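Local coordinates for putative epimerase (Burkholderia cenocepacia, PDB 4LW8), which is a putative NAD(P)-dependent epimerase of the epimerase/dehydratase family, probably acting on a nucleotide sugar in LPS O-antigen biosynthesis, at residues 15-19 against 42-46; 81-87 against 120-126. All blocks are in the same frame, centred on the assembly; numbering follows the deposited sequence.

Interaction 1: 15-19 against 42-46; sequences GRPSR and GYDVW
The lead-in to the first strand of a Rossmann fold, 15-19, meets segment 42-46, which runs from the end of helix 29-40 into the neighbouring parallel strand 44-49, at about 91° between end-to-end directions; the two strands belong to the first beta-alpha-beta unit. G42 closes a Schellman motif with positive phi (97°, psi 11°), and its O lies 3.5 Å from P17 CB. Y43 is extended (-85°/150°), chi1 m; its OH sits over one face of the R19 guanidinium, 3.3 Å from R19 CZ, while its CA comes within 3.4 Å of R19 O in a CA-H...O contact. D44 N donates to R19 O (2.7 Å), and D44 CA stands 5.3 Å from P17 CA. Its t side chain points toward 15-19, where the all-t R16 forms a salt bridge (R16 NE to D44 OD2, 2.8 Å). W46, chi1 m, donates from NE1 to D44 OD2 (3.0 Å), and water 1 links that same OD2 (2.8 Å) to P17 O (2.7 Å).

Interaction 2: 81-87 against 120-126; sequences AADARPD and ALSGLDR
Two C-terminal helix ends of the Rossmann fold, those of helices 74-84 and 103-122, pack close where A81 meets A120, with L121 and L124 reaching across, and the loops behind them carry the contact on. Residues 81-84 are helical; R85 leaves the helix with positive phi (49°/51°) while its N still bonds A81 O (2.7 Å), and P86 is extended (-71°/149°). Opposite, 120-122 is helical, G123 follows at -85°/-4°, and L124 (-69°/150°) turns the chain out, its N on L121 O (3.1 Å). Alanines let the backbones close in: CA atoms of A81 and A120, and of A82 and L124, are each 6.1 Å apart, and A81 CB meets A120 CB at 3.9 Å. The chief bump is L124 (chi1 m, chi2 t). Its CD2 rests on A82 CA (3.5 Å) and A81 O (3.8 Å), and its CD1 on P86 CD (4.0 Å), so the leucine fills the hollow between the last helical turn and the proline ring. L121, also m, t, sets CD2 against P86 CG (4.0 Å) and A81 CB (4.3 Å). Beyond this apolar patch R126 folds back with chi3 p. Water 2 joins P86 O (3.0 Å) to R126 O (2.5 Å); water 3 joins R126 NE (2.9 Å) to D87 OD1 (2.4 Å), which also bonds S129. R126 NH2 donates to R85 O at 3.1 Å.

Overall arrangement
Interaction 1 closes before interaction 2 opens, and their centres lie about 15 Å apart on the same side of the chain's centre, each about 23 Å from it. Both sit beside the parallel Rossmann part of the sheet: interaction 1 at the approaches to strands 20-24 and 44-49, interaction 2 in the helix ends and loops leading to strands 88-91 and 130-134. They touch directly. The salt bridge R19 NH2 to D87 OD2 (3.2 Å) ties two strand approaches together, and the W46 indole packs on the helix end, W46 CE3 lying 3.6 Å from A84 CA. The contacts thus form one continuous region at the N-terminal ends of the strands, opposite the side where Rossmann folds bind their cofactor.

Interaction 1: 15-19 against 42-46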
loop_
_atom_site.group_PDB
_atom_site.type_symbol
_atom_site.label_atom_id
_atom_site.label_comp_id
_atom_site.label_asym_id
_atom_site.label_seq_id
_atom_site.Cartn_x
_atom_site.Cartn_y
_atom_site.Cartn_z
ATOM N N GLY A 15 -27.393 18.939 -29.639
ATOM C CA GLY A 15 -27.958 18.718 -28.324
ATOM C C GLY A 15 -26.928 18.223 -27.325
ATOM O O GLY A 15 -25.722 18.323 -27.551
ATOM N N ARG A 16 -27.411 17.704 -26.203
ATOM C CA ARG A 16 -26.549 17.151 -25.159
ATOM C C ARG A 16 -25.743 15.952 -25.672
ATOM O O ARG A 16 -26.320 14.969 -26.131
ATOM C CB ARG A 16 -27.399 16.753 -23.949
ATOM C CG ARG A 16 -26.651 16.061 -22.825
ATOM C CD ARG A 16 -27.575 15.903 -21.626
ATOM N NE ARG A 16 -26.933 15.187 -20.529
ATOM C CZ ARG A 16 -27.445 15.070 -19.309
ATOM N NH1 ARG A 16 -28.614 15.629 -19.012
ATOM N NH2 ARG A 16 -26.792 14.382 -18.389
ATOM N N PRO A 17 -24.404 16.035 -25.595
ATOM C CA PRO A 17 -23.512 15.012 -26.164
ATOM C C PRO A 17 -23.796 13.604 -25.628
ATOM O O PRO A 17 -24.046 13.421 -24.428
ATOM C CB PRO A 17 -22.113 15.476 -25.737
ATOM C CG PRO A 17 -22.259 16.936 -25.426
ATOM C CD PRO A 17 -23.660 17.102 -24.904
ATOM N N SER A 18 -23.761 12.624 -26.527
ATOM C CA SER A 18 -23.975 11.223 -26.175
ATOM C C SER A 18 -22.775 10.589 -25.453
ATOM O O SER A 18 -22.941 9.678 -24.639
ATOM C CB SER A 18 -24.304 10.423 -27.434
ATOM O OG SER A 18 -23.231 10.478 -28.350
ATOM N N ARG A 19 -21.572 11.055 -25.775
ATOM C CA ARG A 19 -20.348 10.523 -25.178
ATOM C C ARG A 19 -20.134 11.066 -23.765
ATOM O O ARG A 19 -20.085 12.277 -23.557
ATOM C CB ARG A 19 -19.143 10.857 -26.056
ATOM C CG ARG A 19 -17.878 10.135 -25.654
ATOM C CD ARG A 19 -16.769 10.392 -26.658
ATOM N NE ARG A 19 -15.688 9.417 -26.530
ATOM C CZ ARG A 19 -14.445 9.619 -26.958
ATOM N NH1 ARG A 19 -14.116 10.770 -27.535
ATOM N NH2 ARG A 19 -13.529 8.670 -26.799
ATOM N N GLY A 42 -15.644 17.492 -25.994
ATOM C CA GLY A 42 -16.928 17.002 -26.468
ATOM C C GLY A 42 -17.681 16.019 -25.584
ATOM O O GLY A 42 -18.662 15.436 -26.036
ATOM N N TYR A 43 -17.251 15.834 -24.336
ATOM C CA TYR A 43 -17.939 14.907 -23.432
ATOM C C TYR A 43 -19.135 15.529 -22.708
ATOM O O TYR A 43 -19.155 16.724 -22.422
ATOM C CB TYR A 43 -16.983 14.363 -22.362
ATOM C CG TYR A 43 -15.917 13.402 -22.852
ATOM C CD1 TYR A 43 -16.141 12.025 -22.866
ATOM C CD2 TYR A 43 -14.677 13.869 -23.284
ATOM C CE1 TYR A 43 -15.159 11.138 -23.315
ATOM C CE2 TYR A 43 -13.689 12.996 -23.726
ATOM C CZ TYR A 43 -13.936 11.632 -23.746
ATOM O OH TYR A 43 -12.959 10.771 -24.194
ATOM N N ASP A 44 -20.126 14.698 -22.407
ATOM C CA ASP A 44 -21.142 15.024 -21.414
ATOM C C ASP A 44 -20.562 14.637 -20.062
ATOM O O ASP A 44 -20.354 13.456 -19.790
ATOM C CB ASP A 44 -22.459 14.279 -21.697
ATOM C CG ASP A 44 -23.560 14.596 -20.685
ATOM O OD1 ASP A 44 -23.479 15.630 -19.979
ATOM O OD2 ASP A 44 -24.524 13.802 -20.602
ATOM N N VAL A 45 -20.275 15.624 -19.223
ATOM C CA VAL A 45 -19.555 15.360 -17.981
ATOM C C VAL A 45 -20.503 15.059 -16.827
ATOM O O VAL A 45 -21.355 15.885 -16.484
ATOM C CB VAL A 45 -18.637 16.547 -17.605
ATOM C CG1 VAL A 45 -17.931 16.296 -16.277
ATOM C CG2 VAL A 45 -17.623 16.780 -18.698
ATOM N N TRP A 46 -20.368 13.852 -16.271
ATOM C CA TRP A 46 -21.048 13.436 -15.035
ATOM C C TRP A 46 -20.007 13.335 -13.929
ATOM O O TRP A 46 -18.824 13.219 -14.210
ATOM C CB TRP A 46 -21.735 12.075 -15.171
ATOM C CG TRP A 46 -22.818 11.967 -16.192
ATOM C CD1 TRP A 46 -22.812 12.474 -17.464
ATOM C CD2 TRP A 46 -24.062 11.287 -16.038
ATOM N NE1 TRP A 46 -23.985 12.167 -18.100
ATOM C CE2 TRP A 46 -24.769 11.429 -17.251
ATOM C CE3 TRP A 46 -24.657 10.581 -14.987
ATOM C CZ2 TRP A 46 -26.045 10.889 -17.446
ATOM C CZ3 TRP A 46 -25.920 10.045 -15.183
ATOM C CH2 TRP A 46 -26.597 10.199 -16.406
HETATM O O HOH W 1 -25.182 11.859 -22.483
#

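Interaction 2: 81-87 against 120-126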
loop_
_atom_site.group_PDB
_atom_site.type_symbol
_atom_site.label_atom_id
_atom_site.label_comp_id
_atom_site.label_asym_id
_atom_site.label_seq_id
_atom_site.Cartn_x
_atom_site.Cartn_y
_atom_site.Cartn_z
ATOM N N ALA A 81 -22.457 4.505 -11.567
ATOM C CA ALA A 81 -21.700 4.138 -12.758
ATOM C C ALA A 81 -22.603 3.576 -13.839
ATOM O O ALA A 81 -22.443 3.885 -15.026
ATOM C CB ALA A 81 -20.633 3.120 -12.413
ATOM N N ALA A 82 -23.537 2.727 -13.429
ATOM C CA ALA A 82 -24.424 2.073 -14.388
ATOM C C ALA A 82 -25.356 3.091 -15.069
ATOM O O ALA A 82 -25.768 2.901 -16.208
ATOM C CB ALA A 82 -25.222 0.963 -13.706
ATOM N N ASP A 83 -25.673 4.160 -14.355
ATOM C CA ASP A 83 -26.497 5.256 -14.867
ATOM C C ASP A 83 -25.649 6.144 -15.785
ATOM O O ASP A 83 -26.071 6.507 -16.879
ATOM C CB ASP A 83 -27.063 6.069 -13.692
ATOM C CG ASP A 83 -28.144 7.086 -14.108
ATOM O OD1 ASP A 83 -28.785 6.928 -15.162
ATOM O OD2 ASP A 83 -28.343 8.057 -13.354
ATOM N N ALA A 84 -24.452 6.495 -15.317
ATOM C CA ALA A 84 -23.551 7.367 -16.060
ATOM C C ALA A 84 -23.015 6.705 -17.342
ATOM O O ALA A 84 -22.832 7.374 -18.351
ATOM C CB ALA A 84 -22.388 7.813 -15.159
ATOM N N ARG A 85 -22.750 5.401 -17.289
ATOM C CA ARG A 85 -22.247 4.647 -18.446
ATOM C C ARG A 85 -21.057 5.327 -19.140
ATOM O O ARG A 85 -21.068 5.514 -20.348
ATOM C CB ARG A 85 -23.352 4.414 -19.470
ATOM C CG ARG A 85 -24.355 3.382 -19.018
ATOM C CD ARG A 85 -25.263 2.917 -20.141
ATOM N NE ARG A 85 -26.147 3.963 -20.652
ATOM C CZ ARG A 85 -27.211 4.442 -20.006
ATOM N NH1 ARG A 85 -27.523 4.003 -18.780
ATOM N NH2 ARG A 85 -27.954 5.383 -20.584
ATOM N N PRO A 86 -20.029 5.706 -18.380
ATOM C CA PRO A 86 -19.007 6.542 -19.015
ATOM C C PRO A 86 -18.128 5.824 -20.033
ATOM O O PRO A 86 -17.881 4.631 -19.897
ATOM C CB PRO A 86 -18.157 6.982 -17.820
ATOM C CG PRO A 86 -18.243 5.820 -16.895
ATOM C CD PRO A 86 -19.666 5.356 -16.993
ATOM N N ASP A 87 -17.674 6.558 -21.045
ATOM C CA ASP A 87 -16.578 6.073 -21.867
ATOM C C ASP A 87 -15.232 6.478 -21.258
ATOM O O ASP A 87 -14.240 5.780 -21.431
ATOM C CB ASP A 87 -16.677 6.599 -23.298
ATOM C CG ASP A 87 -15.734 5.883 -24.242
ATOM O OD1 ASP A 87 -15.805 4.632 -24.322
ATOM O OD2 ASP A 87 -14.923 6.570 -24.898
ATOM N N ALA A 120 -17.330 -1.082 -9.709
ATOM C CA ALA A 120 -18.520 -0.530 -10.355
ATOM C C ALA A 120 -18.346 -0.464 -11.878
ATOM O O ALA A 120 -19.246 -0.832 -12.631
ATOM C CB ALA A 120 -18.833 0.854 -9.792
ATOM N N LEU A 121 -17.184 0.003 -12.327
ATOM C CA LEU A 121 -16.936 0.122 -13.764
ATOM C C LEU A 121 -16.822 -1.254 -14.414
ATOM O O LEU A 121 -17.348 -1.498 -15.505
ATOM C CB LEU A 121 -15.672 0.946 -14.019
ATOM C CG LEU A 121 -15.713 2.377 -13.455
ATOM C CD1 LEU A 121 -14.338 3.017 -13.533
ATOM C CD2 LEU A 121 -16.724 3.196 -14.258
ATOM N N SER A 122 -16.172 -2.168 -13.710
ATOM C CA SER A 122 -15.906 -3.500 -14.237
ATOM C C SER A 122 -17.205 -4.280 -14.446
ATOM O O SER A 122 -17.291 -5.167 -15.296
ATOM C CB SER A 122 -14.955 -4.246 -13.288
ATOM O OG SER A 122 -14.599 -5.515 -13.807
ATOM N N GLY A 123 -18.223 -3.945 -13.669
ATOM C CA GLY A 123 -19.494 -4.630 -13.768
ATOM C C GLY A 123 -20.420 -4.078 -14.840
ATOM O O GLY A 123 -21.486 -4.630 -15.060
ATOM N N LEU A 124 -20.017 -2.998 -15.507
ATOM C CA LEU A 124 -20.833 -2.408 -16.566
ATOM C C LEU A 124 -20.906 -3.322 -17.778
ATOM O O LEU A 124 -19.971 -4.069 -18.055
ATOM C CB LEU A 124 -20.286 -1.049 -16.997
ATOM C CG LEU A 124 -20.272 0.050 -15.937
ATOM C CD1 LEU A 124 -19.792 1.355 -16.551
ATOM C CD2 LEU A 124 -21.659 0.195 -15.344
ATOM N N ASP A 125 -22.019 -3.239 -18.497
ATOM C CA ASP A 125 -22.198 -3.969 -19.748
ATOM C C ASP A 125 -21.166 -3.512 -20.765
ATOM O O ASP A 125 -20.599 -4.309 -21.504
ATOM C CB ASP A 125 -23.615 -3.761 -20.302
ATOM C CG ASP A 125 -24.686 -4.422 -19.442
ATOM O OD1 ASP A 125 -24.353 -5.357 -18.685
ATOM O OD2 ASP A 125 -25.867 -4.017 -19.536
ATOM N N ARG A 126 -20.953 -2.206 -20.815
ATOM C CA ARG A 126 -19.921 -1.643 -21.665
ATOM C C ARG A 126 -18.909 -0.961 -20.754
ATOM O O ARG A 126 -19.241 -0.006 -20.059
ATOM C CB ARG A 126 -20.511 -0.659 -22.679
ATOM C CG ARG A 126 -19.592 -0.324 -23.853
ATOM C CD ARG A 126 -20.119 0.867 -24.663
ATOM N NE ARG A 126 -19.736 2.135 -24.048
ATOM C CZ ARG A 126 -20.581 2.964 -23.440
ATOM N NH1 ARG A 126 -21.877 2.671 -23.376
ATOM N NH2 ARG A 126 -20.133 4.090 -22.901
HETATM O O HOH W 2 -19.822 2.396 -19.962
HETATM O O HOH W 3 -16.917 2.590 -23.580
#